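Local coordinates for conjugal transfer protein TRWB (Escherichia coli, PDB 1E9R), which is a conjugative coupling protein that forms an F1-ATPase-like hexamer and probably uses NTP hydrolysis to move DNA during conjugal transfer, at residues A131-R137 and R151-R155; L288-L294 and Q320-Y325. One frame throughout, in Å; residues are numbered along the deposited sequence.

Contact 1 of 2, residues A131-R137 and R151-R155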
# COMPACT_ATOMS: atom_id res chain seq x y z
N ALA B 131 0.20 33.41 1.90
CA ALA B 131 -1.03 32.67 2.16
C ALA B 131 -0.54 31.23 2.44
O ALA B 131 -1.09 30.51 3.26
CB ALA B 131 -1.92 32.70 0.93
N LEU B 132 0.53 30.86 1.73
CA LEU B 132 1.17 29.55 1.86
C LEU B 132 1.77 29.40 3.25
O LEU B 132 2.00 28.28 3.71
CB LEU B 132 2.28 29.44 0.81
CG LEU B 132 2.29 28.39 -0.30
CD1 LEU B 132 0.94 27.77 -0.48
CD2 LEU B 132 2.75 29.05 -1.58
N SER B 133 2.04 30.52 3.92
CA SER B 133 2.62 30.51 5.28
C SER B 133 1.54 30.39 6.33
O SER B 133 1.69 29.68 7.33
CB SER B 133 3.42 31.79 5.54
OG SER B 133 4.51 31.91 4.64
N VAL B 134 0.44 31.11 6.11
CA VAL B 134 -0.70 31.11 7.02
C VAL B 134 -1.41 29.76 6.97
O VAL B 134 -1.81 29.21 7.99
CB VAL B 134 -1.70 32.23 6.65
CG1 VAL B 134 -2.93 32.16 7.54
CG2 VAL B 134 -1.02 33.58 6.78
N VAL B 135 -1.58 29.24 5.76
CA VAL B 135 -2.23 27.96 5.54
C VAL B 135 -1.19 26.94 5.02
O VAL B 135 -1.04 26.73 3.81
CB VAL B 135 -3.37 28.11 4.50
CG1 VAL B 135 -4.12 26.80 4.36
CG2 VAL B 135 -4.30 29.24 4.91
N PRO B 136 -0.46 26.29 5.94
CA PRO B 136 0.53 25.31 5.49
C PRO B 136 -0.04 24.17 4.65
O PRO B 136 -1.26 24.00 4.54
CB PRO B 136 1.18 24.84 6.80
CG PRO B 136 0.15 25.10 7.84
CD PRO B 136 -0.46 26.41 7.41
N ARG B 137 0.86 23.41 4.04
CA ARG B 137 0.48 22.30 3.17
C ARG B 137 -0.35 21.26 3.89
O ARG B 137 -0.13 20.96 5.07
CB ARG B 137 1.73 21.64 2.60
CG ARG B 137 2.55 22.54 1.72
CD ARG B 137 1.79 22.96 0.50
NE ARG B 137 2.66 23.74 -0.38
CZ ARG B 137 2.27 24.33 -1.50
NH1 ARG B 137 1.01 24.24 -1.90
NH2 ARG B 137 3.14 25.03 -2.22
N ARG B 151 -6.48 29.11 0.69
CA ARG B 151 -5.54 30.14 0.32
C ARG B 151 -6.19 31.07 -0.69
O ARG B 151 -5.94 32.27 -0.67
CB ARG B 151 -4.26 29.53 -0.27
CG ARG B 151 -3.63 28.52 0.67
CD ARG B 151 -2.15 28.28 0.43
NE ARG B 151 -1.71 27.14 1.24
CZ ARG B 151 -1.75 25.89 0.82
NH1 ARG B 151 -2.18 25.63 -0.41
NH2 ARG B 151 -1.40 24.89 1.62
N LEU B 152 -7.02 30.50 -1.56
CA LEU B 152 -7.74 31.28 -2.57
C LEU B 152 -8.67 32.25 -1.84
O LEU B 152 -8.67 33.45 -2.11
CB LEU B 152 -8.58 30.38 -3.48
CG LEU B 152 -9.55 31.17 -4.37
CD1 LEU B 152 -8.77 32.02 -5.37
CD2 LEU B 152 -10.48 30.22 -5.09
N LEU B 153 -9.48 31.72 -0.92
CA LEU B 153 -10.39 32.55 -0.15
C LEU B 153 -9.61 33.56 0.68
O LEU B 153 -10.00 34.72 0.80
CB LEU B 153 -11.25 31.67 0.76
CG LEU B 153 -12.22 32.42 1.70
CD1 LEU B 153 -13.11 33.33 0.90
CD2 LEU B 153 -13.05 31.44 2.47
N LEU B 154 -8.49 33.12 1.25
CA LEU B 154 -7.67 34.00 2.06
C LEU B 154 -7.05 35.14 1.26
O LEU B 154 -7.27 36.30 1.58
CB LEU B 154 -6.56 33.24 2.76
CG LEU B 154 -5.70 34.11 3.68
CD1 LEU B 154 -6.50 34.53 4.91
CD2 LEU B 154 -4.45 33.33 4.10
N ARG B 155 -6.28 34.82 0.22
CA ARG B 155 -5.62 35.87 -0.53
C ARG B 155 -6.53 36.89 -1.21
O ARG B 155 -6.20 38.07 -1.27
CB ARG B 155 -4.63 35.26 -1.54
CG ARG B 155 -5.22 34.68 -2.80
CD ARG B 155 -4.11 34.17 -3.71
NE ARG B 155 -3.84 32.75 -3.50
CZ ARG B 155 -4.43 31.78 -4.19
NH1 ARG B 155 -5.31 32.07 -5.13
NH2 ARG B 155 -4.15 30.51 -3.92
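Arg151 crosses from helix 141-163 to the end of helix 126-134, and its side chain carries most of the contact. Its CB lies 4.1 Å from Ala131 CB, where the two helices come together. With CG anti to the carbonyl carbon (chi1 -55°) and the chain extended from there to NE, the guanidinium reaches the end of helix 126-134. On the way CG passes Val135 CB and CG1, and CD lies against the Leu132 methyl CD1. At the tip the guanidinium turns its NE and NH2 edge to Val135 O. NE donates at 2.7 Å to Val135 O, with an N-H...O angle of 149° and in the carbonyl plane. NH2 donates to the same Val135 O at 2.9 Å, tilted from that plane. NH2 also makes a weak bond to Pro136 O. Leu132 CD1 sits over one guanidinium face, 3.2 Å from Arg151 NE. NH1 lies 3.8 Å from Arg137 NH1, with the two guanidinium planes 71° apart. Glu144 forms salt bridges with both of these nitrogens, so one carboxylate joins the two arginines. Nearer the base of Arg151 is an apolar patch. Leu154 CD2 packs against Ala131 CB, 3.9 Å from Val134 CB, and near Val135 CG2. Helix 201-217 adds Val213 and Leu214 against Val135. This is helix-helix packing completed by an arginine at a helix C-terminus. Val135 is the first residue to leave helical angles, and the charged group probably stabilises the partial negative charge of the carbonyls there.

Contact 2 of 2, residues L288-L294 and Q320-Y325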
# COMPACT_ATOMS: atom_id res chain seq x y z
N LEU B 288 11.50 19.78 14.48
CA LEU B 288 11.03 19.95 13.12
C LEU B 288 9.63 19.36 12.85
O LEU B 288 8.82 19.97 12.13
CB LEU B 288 12.06 19.33 12.17
CG LEU B 288 11.98 19.55 10.67
CD1 LEU B 288 11.93 21.02 10.36
CD2 LEU B 288 13.19 18.92 10.03
N ALA B 289 9.34 18.21 13.45
CA ALA B 289 8.05 17.53 13.27
C ALA B 289 6.88 18.07 14.11
O ALA B 289 5.77 17.54 14.02
CB ALA B 289 8.22 16.03 13.50
N SER B 290 7.12 19.10 14.92
CA SER B 290 6.06 19.70 15.74
C SER B 290 5.38 20.83 15.00
O SER B 290 4.29 21.25 15.37
CB SER B 290 6.63 20.26 17.05
OG SER B 290 6.82 19.20 17.97
N LEU B 291 6.05 21.33 13.97
CA LEU B 291 5.50 22.39 13.15
C LEU B 291 4.63 21.73 12.09
O LEU B 291 4.63 20.51 11.97
CB LEU B 291 6.63 23.18 12.48
CG LEU B 291 7.62 23.94 13.38
CD1 LEU B 291 8.64 24.63 12.52
CD2 LEU B 291 6.90 24.95 14.23
N GLU B 292 3.88 22.52 11.33
CA GLU B 292 3.05 21.94 10.27
C GLU B 292 3.96 21.64 9.08
O GLU B 292 5.17 21.90 9.12
CB GLU B 292 1.93 22.91 9.85
CG GLU B 292 0.92 23.22 10.94
CD GLU B 292 -0.53 23.19 10.44
OE1 GLU B 292 -0.78 22.70 9.32
OE2 GLU B 292 -1.43 23.65 11.19
N LYS B 293 3.37 21.09 8.01
CA LYS B 293 4.14 20.80 6.82
C LYS B 293 4.43 22.14 6.14
O LYS B 293 3.59 22.67 5.41
CB LYS B 293 3.33 19.89 5.90
CG LYS B 293 4.02 19.54 4.61
CD LYS B 293 3.23 18.49 3.86
CE LYS B 293 3.91 18.13 2.55
NZ LYS B 293 3.25 16.94 1.93
N LEU B 294 5.61 22.70 6.40
CA LEU B 294 5.99 24.00 5.84
C LEU B 294 6.15 24.00 4.33
O LEU B 294 6.72 23.09 3.75
CB LEU B 294 7.27 24.50 6.51
CG LEU B 294 7.20 24.51 8.04
CD1 LEU B 294 8.50 25.06 8.59
CD2 LEU B 294 6.04 25.36 8.50
N GLN B 320 7.63 10.55 12.99
CA GLN B 320 6.69 11.65 13.14
C GLN B 320 6.81 12.59 11.97
O GLN B 320 5.81 13.16 11.54
CB GLN B 320 6.97 12.41 14.43
CG GLN B 320 5.85 13.34 14.82
CD GLN B 320 6.21 14.19 16.04
OE1 GLN B 320 7.15 13.88 16.80
NE2 GLN B 320 5.44 15.27 16.25
N LEU B 321 8.03 12.77 11.47
CA LEU B 321 8.27 13.65 10.33
C LEU B 321 7.61 13.06 9.07
O LEU B 321 7.12 13.80 8.21
CB LEU B 321 9.77 13.80 10.09
CG LEU B 321 10.13 14.86 9.05
CD1 LEU B 321 9.72 16.24 9.58
CD2 LEU B 321 11.64 14.79 8.76
N ASP B 322 7.63 11.74 8.96
CA ASP B 322 7.02 11.07 7.82
C ASP B 322 5.54 11.34 7.88
O ASP B 322 4.90 11.53 6.86
CB ASP B 322 7.25 9.55 7.85
CG ASP B 322 8.68 9.16 7.51
OD1 ASP B 322 9.37 9.95 6.83
OD2 ASP B 322 9.10 8.05 7.90
N ASP B 323 5.01 11.35 9.09
CA ASP B 323 3.59 11.59 9.28
C ASP B 323 3.17 13.00 8.88
O ASP B 323 2.09 13.21 8.34
CB ASP B 323 3.22 11.31 10.74
CG ASP B 323 1.81 10.81 10.87
OD1 ASP B 323 1.48 9.81 10.20
OD2 ASP B 323 1.04 11.39 11.65
N VAL B 324 4.03 13.98 9.14
CA VAL B 324 3.73 15.37 8.80
C VAL B 324 3.94 15.70 7.32
O VAL B 324 3.06 16.29 6.68
CB VAL B 324 4.61 16.35 9.66
CG1 VAL B 324 4.33 17.80 9.29
CG2 VAL B 324 4.33 16.12 11.13
N TYR B 325 5.08 15.31 6.77
CA TYR B 325 5.42 15.61 5.39
C TYR B 325 5.14 14.49 4.41
O TYR B 325 5.06 14.71 3.20
CB TYR B 325 6.91 15.96 5.27
CG TYR B 325 7.27 17.31 5.84
CD1 TYR B 325 7.47 17.47 7.21
CD2 TYR B 325 7.36 18.42 5.01
CE1 TYR B 325 7.77 18.73 7.74
CE2 TYR B 325 7.66 19.69 5.54
CZ TYR B 325 7.86 19.82 6.89
OH TYR B 325 8.13 21.07 7.41
O HOH W 1 7.67 21.22 9.97
O HOH W 2 2.16 15.25 4.01
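Tyr325 OH is gripped by a backbone amide and a water. Leu294 N donates to Tyr325 OH at 3.2 Å, with an N-H...O angle of 153°. Water 1 lies 2.6 Å from Tyr325 OH and donates to Leu288 O and Glu292 O, so it links two loop carbonyls four residues apart to the hydroxyl. The loop follows strand 281-285 of the central sheet in the P-loop NTPase fold, and helix 318-325 follows the neighbouring parallel strand 309-315. Tyr325 CG is anti to the carbonyl carbon (chi1 -72°), which swings the ring against Lys293 and Leu294. Lys293 CA stands over one ring face in a CH-pi contact, 4.1 Å from the centroid, and Lys293 CG reaches CD2 of the same ring. One residue earlier, Val324 turns CG1 to Leu291 O and Lys293 N, while its CG2 lies 3.5 Å from Ala289 O. A turn earlier, Ala289 CB rests against the extended chain of Gln320, 3.7 Å from Gln320 CD. Leu321 CD1 meets Leu288 CG and Ala289 CB. Leu297 and Leu333 also touch the tyrosine, from helices 297-303 and 327-334. Outside the pair, Gln320 packs on Thr332 of a neighbouring subunit, so this helix also faces a subunit interface. Lys293 runs fully extended past the ring, and its NZ donates to Tyr325 O at 3.1 Å from above the carbonyl plane and to water 2, which donates to Val324 O.

Overall arrangement
Contact 1 closes before contact 2 opens along the chain, and their centres are about 18 Å apart. Contact 1 joins helices 126-134 and 141-163, its centre about 19 Å from the centre of the chain. Contact 2 is nearer, its centre about 10 Å from the centre of the chain, beside the central mixed sheet. The two meet directly: Arg137 N lies 3.1 Å from Lys293 O, a probable hydrogen bond, and Pro136 packs on Glu292 and Lys293. Residues 131-137 therefore link helices 126-134 and 141-163 to the loop after strand 281-285. Helix 318-325 of contact 2 also faces another subunit of the six-chain assembly.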